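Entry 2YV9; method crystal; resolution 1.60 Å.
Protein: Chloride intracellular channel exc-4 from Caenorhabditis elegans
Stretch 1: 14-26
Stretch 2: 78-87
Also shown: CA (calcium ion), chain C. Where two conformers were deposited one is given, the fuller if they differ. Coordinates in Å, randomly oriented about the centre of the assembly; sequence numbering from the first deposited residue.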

# COMPACT_ATOMS: atom_id res chain seq x y z
N PRO A 14 7.80 -15.98 25.90
CA PRO A 14 6.95 -15.54 24.78
C PRO A 14 7.33 -14.13 24.30
O PRO A 14 7.27 -13.85 23.10
CB PRO A 14 5.54 -15.54 25.38
CG PRO A 14 5.60 -16.55 26.47
CD PRO A 14 7.00 -16.49 27.03
N GLN A 15 7.74 -13.27 25.22
CA GLN A 15 8.21 -11.93 24.86
C GLN A 15 9.57 -11.89 24.13
O GLN A 15 10.06 -10.82 23.81
CB GLN A 15 8.22 -11.01 26.09
CG GLN A 15 6.84 -10.45 26.50
CD GLN A 15 6.04 -11.38 27.41
OE1 GLN A 15 6.49 -12.47 27.77
NE2 GLN A 15 4.84 -10.94 27.79
N SER A 16 10.15 -13.06 23.85
CA SER A 16 11.36 -13.15 23.02
C SER A 16 11.05 -12.85 21.56
O SER A 16 11.79 -12.12 20.90
CB SER A 16 11.99 -14.55 23.11
OG SER A 16 12.98 -14.74 22.11
N LYS A 17 9.98 -13.44 21.05
CA LYS A 17 9.66 -13.31 19.62
C LYS A 17 9.05 -11.95 19.34
O LYS A 17 8.40 -11.35 20.20
CB LYS A 17 8.72 -14.39 19.11
CG LYS A 17 7.53 -14.70 19.97
CD LYS A 17 7.71 -16.03 20.68
CE LYS A 17 6.39 -16.76 20.86
NZ LYS A 17 6.61 -18.06 21.58
N PRO A 18 9.28 -11.47 18.12
CA PRO A 18 8.79 -10.13 17.76
C PRO A 18 7.28 -9.96 17.92
O PRO A 18 6.51 -10.91 17.69
CB PRO A 18 9.20 -9.98 16.30
CG PRO A 18 9.55 -11.36 15.82
CD PRO A 18 10.01 -12.11 17.01
N LEU A 19 6.86 -8.77 18.34
CA LEU A 19 5.47 -8.40 18.46
C LEU A 19 5.15 -7.50 17.28
O LEU A 19 5.74 -6.41 17.16
CB LEU A 19 5.17 -7.63 19.77
CG LEU A 19 3.78 -7.00 19.86
CD1 LEU A 19 2.70 -8.12 19.74
CD2 LEU A 19 3.62 -6.19 21.15
N LEU A 20 4.24 -7.97 16.42
CA LEU A 20 3.79 -7.22 15.23
C LEU A 20 2.32 -6.89 15.43
O LEU A 20 1.51 -7.80 15.69
CB LEU A 20 3.97 -8.08 13.99
CG LEU A 20 5.39 -8.59 13.71
CD1 LEU A 20 5.45 -9.60 12.53
CD2 LEU A 20 6.34 -7.41 13.52
N GLU A 21 1.98 -5.60 15.40
CA GLU A 21 0.60 -5.15 15.52
C GLU A 21 0.14 -4.76 14.13
O GLU A 21 0.87 -4.08 13.41
CB GLU A 21 0.48 -4.00 16.53
CG GLU A 21 1.16 -4.32 17.86
CD GLU A 21 1.27 -3.13 18.79
OE1 GLU A 21 0.21 -2.53 19.11
OE2 GLU A 21 2.40 -2.82 19.23
N LEU A 22 -1.01 -5.27 13.73
CA LEU A 22 -1.62 -4.95 12.45
C LEU A 22 -2.89 -4.16 12.69
O LEU A 22 -3.77 -4.59 13.44
CB LEU A 22 -1.96 -6.22 11.71
CG LEU A 22 -2.50 -5.98 10.30
CD1 LEU A 22 -1.41 -5.48 9.37
CD2 LEU A 22 -3.06 -7.28 9.79
N TYR A 23 -2.97 -2.99 12.04
CA TYR A 23 -4.14 -2.14 12.10
C TYR A 23 -4.88 -2.40 10.80
O TYR A 23 -4.28 -2.34 9.74
CB TYR A 23 -3.73 -0.66 12.17
CG TYR A 23 -3.17 -0.25 13.51
CD1 TYR A 23 -3.95 0.38 14.46
CD2 TYR A 23 -1.85 -0.55 13.85
CE1 TYR A 23 -3.43 0.74 15.69
CE2 TYR A 23 -1.33 -0.18 15.07
CZ TYR A 23 -2.12 0.46 15.99
OH TYR A 23 -1.57 0.81 17.21
N VAL A 24 -6.16 -2.71 10.90
CA VAL A 24 -7.00 -3.02 9.76
C VAL A 24 -8.17 -2.03 9.69
O VAL A 24 -8.67 -1.57 10.69
CB VAL A 24 -7.50 -4.48 9.79
CG1 VAL A 24 -6.27 -5.47 9.75
CG2 VAL A 24 -8.45 -4.76 10.98
N LYS A 25 -8.63 -1.78 8.47
CA LYS A 25 -9.80 -0.95 8.27
C LYS A 25 -11.04 -1.58 8.92
O LYS A 25 -11.34 -2.74 8.69
CB LYS A 25 -10.06 -0.78 6.77
CG LYS A 25 -11.22 0.16 6.49
CD LYS A 25 -11.76 0.12 5.06
CE LYS A 25 -13.12 0.88 5.00
NZ LYS A 25 -14.24 0.18 5.78
N ALA A 26 -11.75 -0.81 9.75
CA ALA A 26 -12.95 -1.28 10.42
C ALA A 26 -14.16 -1.27 9.47
O ALA A 26 -14.24 -0.49 8.51
CB ALA A 26 -13.27 -0.36 11.66
CA CA C . -0.83 0.54 3.73
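Stretch 2, residues 78-87: QPPIMIEEEK

Four backbone hydrogen bonds fix the register of residues 81-84 on residues 19-25. Glu21 and Ile83 form a hydrogen-bonded pair with both links short and nearly straight: Glu21 N donates to Ile83 O at 2.9 Å, and Ile83 N donates to Glu21 O at 2.8 Å. Two residues on, Tyr23 N donates to Ile81 O at 2.8 Å, but the return bond from Ile81 N to Tyr23 O is weak at 3.3 Å, so the ladder loosens toward the start of the second strand. Residues 81-84 thus form a short strand that runs antiparallel to strand 19-25, the two N-to-C directions making an angle of 155° and the axes approaching to 4.5 Å. Between the hydrogen-bonded pairs lies the non-hydrogen-bonded pair Leu22 and Met82, whose CA atoms are 4.5 Å apart. CA-H...O contacts supplement the ladder, the shortest from Met82 CA to Glu21 O at 3.1 Å.

A water reinforces the far end of the ladder. It is hydrogen-bonded to Ile83 O at 3.0 Å and to Glu21 OE2 at 2.6 Å, and accepts from Glu85 N at 2.8 Å, thereby linking the Glu21 carboxylate to the backbone where strand 81-84 gives way to the 3-10 segment 85-87. The carboxylates of Glu21 and Glu85 nevertheless come close, OE2 of Glu21 lying 3.5 Å from OE1 of Glu85; both are acceptors, and this is a contact of like charges.

Before the strand, the peptide bond preceding Pro80 is cis. Pro79 points its CB toward the first stretch, lying 3.4 Å from Lys25 N, while Pro80 CA makes a CA-H...O contact with Tyr23 O at 3.5 Å. On this same loop Gln78 O and Pro80 O bind the calcium ion at 2.9 and 2.7 Å from CA, respectively.

The side chains divide between the two faces of the sheet. Glu21, Tyr23, Ile81 and Ile83 share one face, where the edge of the Tyr23 ring meets Ile83, with Tyr23 CE2 3.3 Å from Ile83 CG1, and Tyr23 CB lies 4.4 Å from Ile81 CB. Leu22 and Met82 occupy the other, with Leu22 CD1 4.3 Å from Met82 CB and 4.1 Å from Pro80 CB. Leu20 CB adds an apolar contact to Met82 SD at 4.0 Å. Farther out, Leu20 CD2 and Pro18 CB each lie 3.5 Å from the Glu84 carboxylate, at OE1 and OE2 respectively. In all, the two stretches bury 772 Å², summed over both sides.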

# COMPACT_ATOMS: atom_id res chain seq x y z
N GLN A 78 -3.08 4.58 5.11
CA GLN A 78 -4.28 3.77 5.29
C GLN A 78 -3.93 2.36 5.71
O GLN A 78 -2.80 1.87 5.35
CB GLN A 78 -5.03 3.65 3.94
CG GLN A 78 -5.55 4.99 3.42
CD GLN A 78 -6.48 5.65 4.41
OE1 GLN A 78 -6.20 6.74 4.96
NE2 GLN A 78 -7.59 4.99 4.69
N PRO A 79 -4.87 1.69 6.40
CA PRO A 79 -4.64 0.29 6.67
C PRO A 79 -4.54 -0.45 5.37
O PRO A 79 -5.09 -0.01 4.37
CB PRO A 79 -5.87 -0.15 7.46
CG PRO A 79 -6.47 1.08 7.98
CD PRO A 79 -6.16 2.12 6.97
N PRO A 80 -3.79 -1.57 5.37
CA PRO A 80 -3.06 -2.12 6.50
C PRO A 80 -1.79 -1.35 6.86
O PRO A 80 -1.07 -0.82 6.00
CB PRO A 80 -2.63 -3.50 5.99
CG PRO A 80 -2.53 -3.31 4.50
CD PRO A 80 -3.57 -2.34 4.13
N ILE A 81 -1.55 -1.28 8.17
CA ILE A 81 -0.36 -0.67 8.74
C ILE A 81 0.12 -1.66 9.82
O ILE A 81 -0.67 -2.16 10.61
CB ILE A 81 -0.65 0.71 9.42
CG1 ILE A 81 -0.93 1.74 8.35
CG2 ILE A 81 0.55 1.19 10.17
CD1 ILE A 81 -1.61 2.98 8.92
N MET A 82 1.43 -1.91 9.89
CA MET A 82 2.02 -2.83 10.84
C MET A 82 3.05 -2.11 11.69
O MET A 82 3.90 -1.34 11.13
CB MET A 82 2.62 -4.06 10.15
CG MET A 82 2.98 -5.18 11.13
SD MET A 82 3.45 -6.68 10.25
CE MET A 82 5.00 -6.29 9.50
N ILE A 83 2.94 -2.31 13.02
CA ILE A 83 3.81 -1.66 13.99
C ILE A 83 4.68 -2.68 14.68
O ILE A 83 4.17 -3.76 15.07
CB ILE A 83 3.05 -0.92 15.11
CG1 ILE A 83 1.94 -0.05 14.53
CG2 ILE A 83 4.01 -0.05 15.87
CD1 ILE A 83 2.41 0.84 13.56
N GLU A 84 5.97 -2.38 14.75
CA GLU A 84 6.90 -3.24 15.55
C GLU A 84 7.58 -2.32 16.56
O GLU A 84 8.69 -1.83 16.38
CB GLU A 84 7.90 -3.95 14.67
CG GLU A 84 8.69 -5.07 15.37
CD GLU A 84 9.41 -5.97 14.36
OE1 GLU A 84 9.36 -5.71 13.12
OE2 GLU A 84 10.07 -6.93 14.80
N GLU A 85 6.86 -2.07 17.63
CA GLU A 85 7.24 -1.04 18.59
C GLU A 85 8.60 -1.29 19.23
O GLU A 85 9.37 -0.37 19.43
CB GLU A 85 6.18 -0.93 19.65
CG GLU A 85 5.75 0.45 19.84
CD GLU A 85 4.70 0.57 20.90
OE1 GLU A 85 3.95 -0.38 21.14
OE2 GLU A 85 4.67 1.66 21.49
N GLU A 86 8.92 -2.56 19.50
CA GLU A 86 10.17 -2.86 20.17
C GLU A 86 11.38 -2.49 19.31
O GLU A 86 12.45 -2.25 19.85
CB GLU A 86 10.20 -4.33 20.64
CG GLU A 86 9.07 -4.67 21.60
CD GLU A 86 9.07 -6.12 22.09
OE1 GLU A 86 9.72 -6.99 21.47
OE2 GLU A 86 8.39 -6.36 23.10
N LYS A 87 11.22 -2.44 17.97
CA LYS A 87 12.28 -1.93 17.07
C LYS A 87 12.07 -0.46 16.69
O LYS A 87 12.79 0.06 15.87
CB LYS A 87 12.30 -2.75 15.79
CG LYS A 87 12.52 -4.23 16.00
CD LYS A 87 12.75 -4.91 14.67
CE LYS A 87 13.25 -6.32 14.85
NZ LYS A 87 14.64 -6.33 15.39
O HOH W 1 4.57 -3.69 18.07
O HOH W 2 -2.96 0.85 2.13